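Local atomic coordinates of Ribose/Galactose Isomerase (Vibrio parahaemolyticus, PDB entry 3ONO), a protein that probably interconverts aldose and ketose forms of sugar phosphates. Residues M20-G23 and E24-V28. Sequence-based numbering, arbitrary orientation.
Sequences MVAG and ELNSV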
HETATM    1  N   MSE A  20     -16.777  13.452   7.646  1.00 30.37           N
HETATM    2  CA  MSE A  20     -15.468  13.022   8.124  1.00 29.23           C
HETATM    3  C   MSE A  20     -14.356  13.751   7.370  1.00 31.86           C
HETATM    4  O   MSE A  20     -13.440  14.300   7.976  1.00 30.71           O
HETATM    5  CB  MSE A  20     -15.309  11.499   7.994  1.00 25.84           C
HETATM    6  CG  MSE A  20     -13.972  10.964   8.484  1.00 26.85           C
HETATM    7 SE   MSE A  20     -12.701  10.858   6.994  0.67 30.96          SE
HETATM    8  CE  MSE A  20     -13.762   9.729   5.806  1.00 29.91           C
ATOM      9  N   VAL A  21     -14.418  13.764   6.041  1.00 28.30           N
ATOM     10  CA  VAL A  21     -13.302  14.331   5.300  1.00 28.20           C
ATOM     11  C   VAL A  21     -13.200  15.839   5.524  1.00 26.15           C
ATOM     12  O   VAL A  21     -12.111  16.368   5.751  1.00 28.53           O
ATOM     13  CB  VAL A  21     -13.396  14.040   3.780  1.00 23.68           C
ATOM     14  CG1 VAL A  21     -12.261  14.731   3.053  1.00 26.47           C
ATOM     15  CG2 VAL A  21     -13.360  12.545   3.528  1.00 24.67           C
ATOM     16  N   ALA A  22     -14.336  16.521   5.491  1.00 27.04           N
ATOM     17  CA  ALA A  22     -14.366  17.955   5.751  1.00 26.77           C
ATOM     18  C   ALA A  22     -13.837  18.250   7.148  1.00 29.38           C
ATOM     19  O   ALA A  22     -13.095  19.217   7.362  1.00 30.14           O
ATOM     20  CB  ALA A  22     -15.785  18.485   5.596  1.00 30.43           C
ATOM     21  N   GLY A  23     -14.215  17.405   8.100  1.00 27.57           N
ATOM     22  CA  GLY A  23     -13.697  17.512   9.460  1.00 30.98           C
ATOM     23  C   GLY A  23     -12.179  17.507   9.499  1.00 33.79           C
ATOM     24  O   GLY A  23     -11.557  18.394  10.092  1.00 33.19           O
ATOM     25  N   GLU A  24     -11.573  16.518   8.838  1.00 28.98           N
ATOM     26  CA  GLU A  24     -10.122  16.421   8.821  1.00 28.49           C
ATOM     27  C   GLU A  24      -9.513  17.589   8.053  1.00 29.63           C
ATOM     28  O   GLU A  24      -8.494  18.133   8.464  1.00 31.04           O
ATOM     29  CB  GLU A  24      -9.658  15.083   8.232  1.00 26.13           C
ATOM     30  CG  GLU A  24     -10.162  13.840   9.006  1.00 28.78           C
ATOM     31  CD  GLU A  24      -9.508  13.674  10.365  1.00 35.17           C
ATOM     32  OE1 GLU A  24      -8.586  14.454  10.695  1.00 36.48           O
ATOM     33  OE2 GLU A  24      -9.923  12.756  11.109  1.00 35.59           O
ATOM     34  N   LEU A  25     -10.128  17.979   6.935  1.00 29.49           N
ATOM     35  CA  LEU A  25      -9.548  19.043   6.113  1.00 26.70           C
ATOM     36  C   LEU A  25      -9.568  20.371   6.868  1.00 28.87           C
ATOM     37  O   LEU A  25      -8.584  21.110   6.887  1.00 29.50           O
ATOM     38  CB  LEU A  25     -10.268  19.178   4.752  1.00 24.83           C
ATOM     39  CG  LEU A  25      -9.621  20.151   3.761  1.00 22.71           C
ATOM     40  CD1 LEU A  25      -8.181  19.714   3.446  1.00 24.56           C
ATOM     41  CD2 LEU A  25     -10.449  20.197   2.478  1.00 25.73           C
ATOM     42  N   ASN A  26     -10.706  20.669   7.482  1.00 29.76           N
ATOM     43  CA  ASN A  26     -10.854  21.890   8.247  1.00 31.50           C
ATOM     44  C   ASN A  26      -9.869  21.915   9.406  1.00 32.10           C
ATOM     45  O   ASN A  26      -9.212  22.925   9.646  1.00 38.54           O
ATOM     46  CB  ASN A  26     -12.286  22.014   8.745  1.00 35.80           C
ATOM     47  CG  ASN A  26     -13.186  22.653   7.718  1.00 41.04           C
ATOM     48  OD1 ASN A  26     -12.865  23.715   7.183  1.00 41.39           O
ATOM     49  ND2 ASN A  26     -14.303  21.996   7.405  1.00 41.96           N
ATOM     50  N   SER A  27      -9.766  20.790  10.107  1.00 30.22           N
ATOM     51  CA  SER A  27      -8.828  20.666  11.216  1.00 34.32           C
ATOM     52  C   SER A  27      -7.389  20.905  10.760  1.00 37.09           C
ATOM     53  O   SER A  27      -6.686  21.768  11.295  1.00 38.38           O
ATOM     54  CB  SER A  27      -8.963  19.289  11.875  1.00 40.75           C
ATOM     55  OG  SER A  27      -7.995  19.111  12.889  1.00 51.11           O
ATOM     56  N   VAL A  28      -6.948  20.142   9.762  1.00 32.90           N
ATOM     57  CA  VAL A  28      -5.557  20.210   9.324  1.00 30.17           C
ATOM     58  C   VAL A  28      -5.246  21.481   8.545  1.00 31.93           C
ATOM     59  O   VAL A  28      -4.378  22.262   8.935  1.00 34.01           O
ATOM     60  CB  VAL A  28      -5.168  18.989   8.462  1.00 28.73           C
ATOM     61  CG1 VAL A  28      -3.747  19.152   7.943  1.00 28.36           C
ATOM     62  CG2 VAL A  28      -5.314  17.721   9.279  1.00 27.49           C
TER
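Met20 to Val28 make up most of helix 18-31, the crossover helix of the beta-alpha-beta unit that links the parallel strands 5-8 and 35-38. Four successive i to i+4 backbone bonds tie the two halves together. Glu24 N donates to Met20 O at 3.0 Å, and Leu25 N reaches Val21 O at 2.8 Å. Asn26 N bonds Ala22 O (2.8 Å, N-H...O angle 167°), while Ser27 N bonds Gly23 O.

The side chains divide by face. Val21 and Leu25, one turn apart, are buried together against Leu8 of strand 5-8 and Phe133 of helix 125-136. Met20, a selenomethionine, lies on the flank of the helix one turn before Glu24, its SE 4.4 Å from Glu24 CG. That glutamate has CG beside its own backbone N (chi1 -60°), which brings CG to 3.5 Å from Met20 O; the chain bends again at chi2, so the carboxylate curls round rather than running straight out, and OE1 makes a salt bridge with Arg130 of helix 125-136.

On the more open side, Asn26 folds its amide back over the preceding turn. With CG beside the backbone N (chi1 -86°), ND2 comes to 3.0 Å from Ala22 O, the carbonyl that already accepts from Asn26 N, and 4.2 Å from Ala22 CB.

Chemically, the helix is two-sided. Val21 and Leu25 give it a greasy seat on the sheet, Asn26 and Ser27 are exposed, and Glu24, though buried, has its charge met by Arg130, so that a salt bridge probably helps fix how helices 18-31 and 125-136 sit against each other.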